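Alanine dehydrogenase (Archaeoglobus fulgidus, PDB 1OMO) catalyses the reversible NAD-dependent oxidative deamination of L-alanine to pyruvate and ammonium, working as a homodimer. Local coordinates at residues A182-T193 and W206-G217. Residues are numbered along the deposited sequence; the frame is centred on the assembly and turned at random.
With NAD (nicotinamide-adenine-dinucleotide), chain D.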
ATOM      1  N   ALA A 182       7.440 -34.598 -17.625  1.00 26.64           N
ATOM      2  CA  ALA A 182       7.464 -33.217 -18.089  1.00 25.59           C
ATOM      3  C   ALA A 182       7.638 -33.044 -19.591  1.00 26.10           C
ATOM      4  O   ALA A 182       6.960 -32.234 -20.207  1.00 25.32           O
ATOM      5  CB  ALA A 182       8.538 -32.431 -17.345  1.00 22.89           C
ATOM      6  N   GLU A 183       8.563 -33.784 -20.180  1.00 28.48           N
ATOM      7  CA  GLU A 183       8.796 -33.680 -21.625  1.00 29.20           C
ATOM      8  C   GLU A 183       7.536 -33.924 -22.455  1.00 27.45           C
ATOM      9  O   GLU A 183       7.294 -33.218 -23.423  1.00 28.11           O
ATOM     10  CB  GLU A 183       9.913 -34.649 -22.069  1.00 29.72           C
ATOM     11  CG  GLU A 183      10.047 -34.800 -23.559  1.00 31.30           C
ATOM     12  CD  GLU A 183      11.393 -35.365 -23.931  1.00 33.61           C
ATOM     13  OE1 GLU A 183      11.709 -35.490 -25.132  1.00 32.17           O
ATOM     14  OE2 GLU A 183      12.142 -35.680 -22.994  1.00 36.39           O
ATOM     15  N   GLU A 184       6.729 -34.906 -22.071  1.00 26.31           N
ATOM     16  CA  GLU A 184       5.498 -35.215 -22.812  1.00 26.18           C
ATOM     17  C   GLU A 184       4.367 -34.194 -22.553  1.00 26.55           C
ATOM     18  O   GLU A 184       3.644 -33.812 -23.472  1.00 26.44           O
ATOM     19  CB  GLU A 184       5.034 -36.648 -22.492  1.00 23.85           C
ATOM     20  CG  GLU A 184       3.771 -37.086 -23.207  1.00 26.65           C
ATOM     21  CD  GLU A 184       3.899 -37.061 -24.732  1.00 29.15           C
ATOM     22  OE1 GLU A 184       4.934 -37.535 -25.249  1.00 27.94           O
ATOM     23  OE2 GLU A 184       2.958 -36.574 -25.407  1.00 29.87           O
ATOM     24  N   ALA A 185       4.224 -33.752 -21.307  1.00 25.57           N
ATOM     25  CA  ALA A 185       3.201 -32.760 -20.955  1.00 23.52           C
ATOM     26  C   ALA A 185       3.417 -31.483 -21.742  1.00 22.27           C
ATOM     27  O   ALA A 185       2.470 -30.812 -22.079  1.00 21.83           O
ATOM     28  CB  ALA A 185       3.258 -32.451 -19.461  1.00 22.89           C
ATOM     29  N   SER A 186       4.678 -31.149 -22.013  1.00 23.56           N
ATOM     30  CA  SER A 186       5.048 -29.940 -22.758  1.00 23.97           C
ATOM     31  C   SER A 186       4.631 -29.952 -24.224  1.00 23.74           C
ATOM     32  O   SER A 186       4.596 -28.913 -24.885  1.00 24.75           O
ATOM     33  CB  SER A 186       6.552 -29.743 -22.716  1.00 23.17           C
ATOM     34  OG  SER A 186       6.981 -29.667 -21.387  1.00 25.34           O
ATOM     35  N   ARG A 187       4.348 -31.141 -24.726  1.00 23.28           N
ATOM     36  CA  ARG A 187       3.929 -31.352 -26.102  1.00 23.12           C
ATOM     37  C   ARG A 187       2.432 -31.155 -26.099  1.00 19.59           C
ATOM     38  O   ARG A 187       1.696 -32.057 -25.722  1.00 21.66           O
ATOM     39  CB  ARG A 187       4.305 -32.786 -26.508  1.00 25.57           C
ATOM     40  CG  ARG A 187       3.741 -33.253 -27.822  1.00 32.04           C
ATOM     41  CD  ARG A 187       4.505 -34.478 -28.295  1.00 37.30           C
ATOM     42  NE  ARG A 187       5.900 -34.152 -28.581  1.00 39.47           N
ATOM     43  CZ  ARG A 187       6.933 -34.797 -28.061  1.00 42.66           C
ATOM     44  NH1 ARG A 187       8.170 -34.430 -28.378  1.00 43.77           N
ATOM     45  NH2 ARG A 187       6.727 -35.808 -27.223  1.00 44.07           N
ATOM     46  N   CYS A 188       1.985 -29.977 -26.519  1.00 18.15           N
ATOM     47  CA  CYS A 188       0.563 -29.654 -26.503  1.00 18.43           C
ATOM     48  C   CYS A 188       0.291 -28.401 -27.310  1.00 18.28           C
ATOM     49  O   CYS A 188       1.209 -27.832 -27.875  1.00 22.34           O
ATOM     50  CB  CYS A 188       0.126 -29.407 -25.057  1.00 19.29           C
ATOM     51  SG  CYS A 188       1.091 -28.085 -24.277  1.00 21.33           S
ATOM     52  N   ASP A 189      -0.957 -27.953 -27.364  1.00 18.66           N
ATOM     53  CA  ASP A 189      -1.269 -26.706 -28.088  1.00 19.11           C
ATOM     54  C   ASP A 189      -1.199 -25.493 -27.115  1.00 17.31           C
ATOM     55  O   ASP A 189      -0.785 -24.400 -27.494  1.00 15.66           O
ATOM     56  CB  ASP A 189      -2.668 -26.782 -28.717  1.00 20.96           C
ATOM     57  CG  ASP A 189      -2.894 -28.080 -29.509  1.00 23.55           C
ATOM     58  OD1 ASP A 189      -2.042 -28.426 -30.356  1.00 24.01           O
ATOM     59  OD2 ASP A 189      -3.925 -28.750 -29.273  1.00 24.27           O
ATOM     60  N   VAL A 190      -1.598 -25.725 -25.862  1.00 18.08           N
ATOM     61  CA  VAL A 190      -1.608 -24.723 -24.792  1.00 17.09           C
ATOM     62  C   VAL A 190      -0.899 -25.374 -23.597  1.00 18.36           C
ATOM     63  O   VAL A 190      -1.333 -26.427 -23.096  1.00 18.48           O
ATOM     64  CB  VAL A 190      -3.078 -24.340 -24.399  1.00 16.46           C
ATOM     65  CG1 VAL A 190      -3.095 -23.359 -23.208  1.00 15.35           C
ATOM     66  CG2 VAL A 190      -3.785 -23.699 -25.622  1.00 15.05           C
ATOM     67  N   LEU A 191       0.199 -24.756 -23.165  1.00 16.67           N
ATOM     68  CA  LEU A 191       0.996 -25.252 -22.045  1.00 18.01           C
ATOM     69  C   LEU A 191       0.918 -24.242 -20.882  1.00 16.61           C
ATOM     70  O   LEU A 191       1.277 -23.079 -21.044  1.00 19.54           O
ATOM     71  CB  LEU A 191       2.457 -25.443 -22.511  1.00 15.92           C
ATOM     72  CG  LEU A 191       3.543 -25.837 -21.487  1.00 19.27           C
ATOM     73  CD1 LEU A 191       3.249 -27.223 -20.893  1.00 15.27           C
ATOM     74  CD2 LEU A 191       4.930 -25.839 -22.168  1.00 16.82           C
ATOM     75  N   VAL A 192       0.436 -24.703 -19.733  1.00 16.39           N
ATOM     76  CA  VAL A 192       0.274 -23.892 -18.527  1.00 15.02           C
ATOM     77  C   VAL A 192       1.372 -24.218 -17.489  1.00 17.27           C
ATOM     78  O   VAL A 192       1.290 -25.260 -16.846  1.00 20.18           O
ATOM     79  CB  VAL A 192      -1.077 -24.216 -17.852  1.00 12.85           C
ATOM     80  CG1 VAL A 192      -1.284 -23.325 -16.648  1.00 10.74           C
ATOM     81  CG2 VAL A 192      -2.211 -24.101 -18.854  1.00 13.00           C
ATOM     82  N   THR A 193       2.383 -23.365 -17.312  1.00 17.64           N
ATOM     83  CA  THR A 193       3.422 -23.649 -16.313  1.00 16.25           C
ATOM     84  C   THR A 193       3.035 -22.936 -15.020  1.00 17.16           C
ATOM     85  O   THR A 193       2.847 -21.746 -14.986  1.00 18.97           O
ATOM     86  CB  THR A 193       4.808 -23.223 -16.788  1.00 15.55           C
ATOM     87  OG1 THR A 193       4.857 -21.810 -16.878  1.00 14.81           O
ATOM     88  CG2 THR A 193       5.122 -23.854 -18.183  1.00 16.99           C
ATOM     89  N   TRP A 206      11.420 -29.353 -26.285  1.00 27.85           N
ATOM     90  CA  TRP A 206      10.161 -30.028 -25.983  1.00 25.20           C
ATOM     91  C   TRP A 206       8.971 -29.208 -26.530  1.00 24.41           C
ATOM     92  O   TRP A 206       7.861 -29.719 -26.666  1.00 20.16           O
ATOM     93  CB  TRP A 206       9.972 -30.185 -24.466  1.00 25.94           C
ATOM     94  CG  TRP A 206      11.023 -30.980 -23.724  1.00 26.81           C
ATOM     95  CD1 TRP A 206      12.035 -31.726 -24.264  1.00 27.07           C
ATOM     96  CD2 TRP A 206      11.136 -31.128 -22.300  1.00 26.18           C
ATOM     97  NE1 TRP A 206      12.770 -32.331 -23.267  1.00 26.19           N
ATOM     98  CE2 TRP A 206      12.241 -31.983 -22.052  1.00 26.20           C
ATOM     99  CE3 TRP A 206      10.414 -30.621 -21.212  1.00 26.07           C
ATOM    100  CZ2 TRP A 206      12.639 -32.342 -20.762  1.00 24.55           C
ATOM    101  CZ3 TRP A 206      10.812 -30.979 -19.925  1.00 27.22           C
ATOM    102  CH2 TRP A 206      11.918 -31.831 -19.713  1.00 24.93           C
ATOM    103  N   VAL A 207       9.195 -27.936 -26.842  1.00 24.60           N
ATOM    104  CA  VAL A 207       8.078 -27.103 -27.289  1.00 25.89           C
ATOM    105  C   VAL A 207       7.900 -27.083 -28.789  1.00 26.72           C
ATOM    106  O   VAL A 207       8.813 -26.709 -29.530  1.00 25.90           O
ATOM    107  CB  VAL A 207       8.202 -25.639 -26.799  1.00 25.17           C
ATOM    108  CG1 VAL A 207       6.954 -24.835 -27.232  1.00 26.31           C
ATOM    109  CG2 VAL A 207       8.348 -25.601 -25.276  1.00 21.30           C
ATOM    110  N   GLU A 208       6.709 -27.496 -29.217  1.00 27.05           N
ATOM    111  CA  GLU A 208       6.376 -27.535 -30.633  1.00 28.87           C
ATOM    112  C   GLU A 208       5.857 -26.192 -31.124  1.00 28.01           C
ATOM    113  O   GLU A 208       5.392 -25.362 -30.333  1.00 27.73           O
ATOM    114  CB  GLU A 208       5.308 -28.608 -30.903  1.00 31.19           C
ATOM    115  CG  GLU A 208       5.561 -29.948 -30.171  1.00 33.30           C
ATOM    116  CD  GLU A 208       5.354 -31.187 -31.052  1.00 33.56           C
ATOM    117  OE1 GLU A 208       5.094 -32.262 -30.486  1.00 36.24           O
ATOM    118  OE2 GLU A 208       5.459 -31.105 -32.295  1.00 34.38           O
ATOM    119  N   GLU A 209       5.956 -26.003 -32.436  1.00 26.04           N
ATOM    120  CA  GLU A 209       5.472 -24.823 -33.103  1.00 24.12           C
ATOM    121  C   GLU A 209       3.980 -24.704 -32.770  1.00 21.14           C
ATOM    122  O   GLU A 209       3.327 -25.710 -32.485  1.00 19.20           O
ATOM    123  CB  GLU A 209       5.625 -24.983 -34.623  1.00 26.09           C
ATOM    124  CG  GLU A 209       7.041 -25.149 -35.113  1.00 28.74           C
ATOM    125  CD  GLU A 209       7.162 -25.041 -36.638  1.00 30.75           C
ATOM    126  OE1 GLU A 209       8.304 -24.997 -37.129  1.00 33.33           O
ATOM    127  OE2 GLU A 209       6.131 -24.998 -37.343  1.00 31.19           O
ATOM    128  N   GLY A 210       3.458 -23.473 -32.804  1.00 20.04           N
ATOM    129  CA  GLY A 210       2.046 -23.229 -32.535  1.00 17.31           C
ATOM    130  C   GLY A 210       1.604 -23.318 -31.085  1.00 16.76           C
ATOM    131  O   GLY A 210       0.415 -23.139 -30.771  1.00 16.48           O
ATOM    132  N   THR A 211       2.535 -23.604 -30.191  1.00 14.38           N
ATOM    133  CA  THR A 211       2.156 -23.708 -28.792  1.00 16.15           C
ATOM    134  C   THR A 211       1.953 -22.340 -28.139  1.00 15.61           C
ATOM    135  O   THR A 211       2.704 -21.389 -28.392  1.00 12.72           O
ATOM    136  CB  THR A 211       3.233 -24.439 -27.961  1.00 17.99           C
ATOM    137  OG1 THR A 211       3.548 -25.697 -28.573  1.00 19.26           O
ATOM    138  CG2 THR A 211       2.724 -24.668 -26.526  1.00 17.54           C
ATOM    139  N   HIS A 212       0.909 -22.246 -27.321  1.00 16.35           N
ATOM    140  CA  HIS A 212       0.699 -21.038 -26.557  1.00 17.32           C
ATOM    141  C   HIS A 212       1.022 -21.396 -25.112  1.00 16.96           C
ATOM    142  O   HIS A 212       0.440 -22.317 -24.568  1.00 19.06           O
ATOM    143  CB  HIS A 212      -0.730 -20.543 -26.577  1.00 15.10           C
ATOM    144  CG  HIS A 212      -0.962 -19.522 -25.533  1.00 16.29           C
ATOM    145  ND1 HIS A 212      -0.308 -18.307 -25.539  1.00 16.89           N
ATOM    146  CD2 HIS A 212      -1.587 -19.608 -24.335  1.00 15.34           C
ATOM    147  CE1 HIS A 212      -0.512 -17.693 -24.391  1.00 15.64           C
ATOM    148  NE2 HIS A 212      -1.285 -18.466 -23.640  1.00 18.92           N
ATOM    149  N   ILE A 213       1.924 -20.654 -24.482  1.00 18.40           N
ATOM    150  CA  ILE A 213       2.297 -20.946 -23.111  1.00 15.95           C
ATOM    151  C   ILE A 213       1.788 -19.905 -22.112  1.00 16.67           C
ATOM    152  O   ILE A 213       2.053 -18.701 -22.240  1.00 17.20           O
ATOM    153  CB  ILE A 213       3.830 -21.017 -22.950  1.00 16.56           C
ATOM    154  CG1 ILE A 213       4.431 -21.987 -23.951  1.00 16.29           C
ATOM    155  CG2 ILE A 213       4.203 -21.487 -21.522  1.00 15.28           C
ATOM    156  CD1 ILE A 213       5.953 -21.968 -23.929  1.00 17.22           C
ATOM    157  N   ASN A 214       1.021 -20.364 -21.140  1.00 14.06           N
ATOM    158  CA  ASN A 214       0.594 -19.455 -20.104  1.00 15.31           C
ATOM    159  C   ASN A 214       1.696 -19.659 -19.066  1.00 16.01           C
ATOM    160  O   ASN A 214       1.740 -20.713 -18.420  1.00 16.83           O
ATOM    161  CB  ASN A 214      -0.758 -19.867 -19.532  1.00 15.35           C
ATOM    162  CG  ASN A 214      -1.914 -19.116 -20.156  1.00 14.52           C
ATOM    163  OD1 ASN A 214      -1.730 -18.223 -20.980  1.00 15.78           O
ATOM    164  ND2 ASN A 214      -3.110 -19.481 -19.767  1.00 13.21           N
ATOM    165  N   ALA A 215       2.627 -18.709 -18.963  1.00 14.95           N
ATOM    166  CA  ALA A 215       3.724 -18.824 -17.983  1.00 14.26           C
ATOM    167  C   ALA A 215       3.257 -18.089 -16.726  1.00 16.59           C
ATOM    168  O   ALA A 215       3.358 -16.855 -16.653  1.00 15.01           O
ATOM    169  CB  ALA A 215       4.986 -18.192 -18.546  1.00 14.47           C
ATOM    170  N   ILE A 216       2.742 -18.852 -15.751  1.00 17.28           N
ATOM    171  CA  ILE A 216       2.158 -18.294 -14.516  1.00 16.34           C
ATOM    172  C   ILE A 216       2.988 -18.335 -13.223  1.00 18.17           C
ATOM    173  O   ILE A 216       2.874 -17.442 -12.377  1.00 17.49           O
ATOM    174  CB  ILE A 216       0.773 -19.016 -14.139  1.00 15.71           C
ATOM    175  CG1 ILE A 216      -0.135 -19.203 -15.363  1.00 15.95           C
ATOM    176  CG2 ILE A 216      -0.039 -18.136 -13.138  1.00 16.97           C
ATOM    177  CD1 ILE A 216      -0.612 -17.884 -15.962  1.00 14.30           C
ATOM    178  N   GLY A 217       3.786 -19.387 -13.048  1.00 17.44           N
ATOM    179  CA  GLY A 217       4.535 -19.564 -11.829  1.00 15.82           C
ATOM    180  C   GLY A 217       5.478 -18.482 -11.349  1.00 19.16           C
ATOM    181  O   GLY A 217       5.492 -18.171 -10.154  1.00 19.39           O
TER
HETATM  182  PA  NAD D 400       1.193 -24.731  -4.948  1.00 42.62           P
HETATM  183  O1A NAD D 400       2.351 -24.940  -4.043  1.00 41.84           O
HETATM  184  O2A NAD D 400      -0.184 -25.261  -4.525  1.00 43.02           O
HETATM  185  O5B NAD D 400       1.348 -25.195  -6.525  1.00 39.47           O
HETATM  186  C5B NAD D 400       2.678 -25.407  -7.162  1.00 35.24           C
HETATM  187  C4B NAD D 400       2.726 -26.892  -7.609  1.00 32.55           C
HETATM  188  O4B NAD D 400       4.059 -26.992  -8.279  1.00 28.95           O
HETATM  189  C3B NAD D 400       2.825 -28.006  -6.461  1.00 31.27           C
HETATM  190  O3B NAD D 400       1.757 -29.022  -6.618  1.00 28.82           O
HETATM  191  C2B NAD D 400       4.251 -28.598  -6.573  1.00 28.97           C
HETATM  192  O2B NAD D 400       4.487 -29.891  -6.147  1.00 27.63           O
HETATM  193  C1B NAD D 400       4.562 -28.291  -8.070  1.00 29.36           C
HETATM  194  N9A NAD D 400       5.959 -28.137  -8.351  1.00 28.41           N
HETATM  195  C8A NAD D 400       6.985 -27.534  -7.651  1.00 30.16           C
HETATM  196  N7A NAD D 400       8.145 -27.590  -8.269  1.00 31.29           N
HETATM  197  C5A NAD D 400       7.963 -28.233  -9.414  1.00 26.49           C
HETATM  198  C6A NAD D 400       8.876 -28.577 -10.505  1.00 26.41           C
HETATM  199  N6A NAD D 400      10.149 -28.277 -10.460  1.00 24.99           N
HETATM  200  N1A NAD D 400       8.290 -29.253 -11.560  1.00 24.17           N
HETATM  201  C2A NAD D 400       6.979 -29.584 -11.619  1.00 27.02           C
HETATM  202  N3A NAD D 400       6.062 -29.278 -10.589  1.00 25.01           N
HETATM  203  C4A NAD D 400       6.599 -28.586  -9.516  1.00 27.03           C
HETATM  204  O3  NAD D 400       0.910 -23.180  -5.483  1.00 35.43           O
HETATM  205  PN  NAD D 400      -0.274 -22.429  -6.443  1.00 38.15           P
HETATM  206  O1N NAD D 400      -1.109 -23.517  -7.066  1.00 40.39           O
HETATM  207  O2N NAD D 400      -0.885 -21.288  -5.655  1.00 37.75           O
HETATM  208  O5D NAD D 400       0.769 -21.820  -7.618  1.00 39.15           O
HETATM  209  C5D NAD D 400       2.030 -21.203  -6.908  1.00 41.45           C
HETATM  210  C4D NAD D 400       2.911 -20.461  -7.858  1.00 44.01           C
HETATM  211  O4D NAD D 400       2.039 -19.410  -8.559  1.00 45.94           O
HETATM  212  C3D NAD D 400       4.058 -19.631  -7.199  1.00 43.52           C
HETATM  213  O3D NAD D 400       5.159 -19.411  -8.101  1.00 42.92           O
HETATM  214  C2D NAD D 400       3.298 -18.349  -6.846  1.00 42.97           C
HETATM  215  O2D NAD D 400       4.085 -17.337  -6.309  1.00 41.14           O
HETATM  216  C1D NAD D 400       2.559 -18.057  -8.237  1.00 44.29           C
HETATM  217  N1N NAD D 400       1.293 -17.245  -8.274  1.00 44.63           N
HETATM  218  C2N NAD D 400       1.347 -16.184  -9.280  1.00 44.12           C
HETATM  219  C3N NAD D 400       0.088 -15.513  -9.484  1.00 44.92           C
HETATM  220  C7N NAD D 400       0.163 -14.314 -10.607  1.00 45.93           C
HETATM  221  O7N NAD D 400      -0.691 -13.384 -10.542  1.00 46.39           O
HETATM  222  N7N NAD D 400       1.137 -14.390 -11.569  1.00 46.40           N
HETATM  223  C4N NAD D 400      -1.138 -15.796  -8.836  1.00 43.63           C
HETATM  224  C5N NAD D 400      -1.043 -16.877  -7.868  1.00 43.73           C
HETATM  225  C6N NAD D 400       0.141 -17.583  -7.602  1.00 44.10           C
HETATM  226  O   HOH W   1      14.960 -34.051 -23.392  1.00 37.71           O
HETATM  227  O   HOH W   2       4.513 -28.042 -27.491  1.00 31.42           O
HETATM  228  O   HOH W   3      -1.763 -22.591 -29.558  1.00 22.04           O
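Trp206 holds its CG anti to its own carbonyl carbon (chi1 -60°), which lays the indole against helix 182-185. In Glu183 CG is anti to the backbone N (chi1 169°), and the extended chain runs across the same ring. The CA of Glu183 sits 3.6 Å from the centroid of the six-membered ring of Trp206, a CH-pi contact over the face. The Glu183 carboxylate plane is turned 15° from that of the indole. Water 1 accepts from Trp206 NE1 at 2.8 Å and donates to Glu183 OE2. Ser186 OG meets the ring edge, and Ala182 CB touches CZ3. An alanine in place of Trp206 would probably leave Glu183 and Ala182 without their apolar cover and water 1 without its indole donor.

Arg187 NE reaches Glu208 OE1 at 2.8 Å. OE1 lies near the guanidinium plane, but NE meets it on the anti side, tilted out of the carboxylate plane, and the bond is bent. The two flat groups stand nearly perpendicular. Glu184 completes this salt-bridge network through a weak bond to NH2. Water 2 ties Ser186 O to Glu208 N and Thr211 OG1.

Strands 190-193 and 212-215 pair in parallel. His212 N donates to Asp189 O at 2.7 Å, and Leu191 N to His212 O at 2.8 Å. Leu191 and Ile213 pack on one sheet face; Val190 and His212 meet on the other, where His212 NE2 also binds Asn214 OD1. Thr193 O accepts from Ile216 N and Gly217 N, two residues of the NAD pocket. These are neighbouring central strands of the parallel Rossmann-fold sheet, whose C-terminal ends form the NAD site.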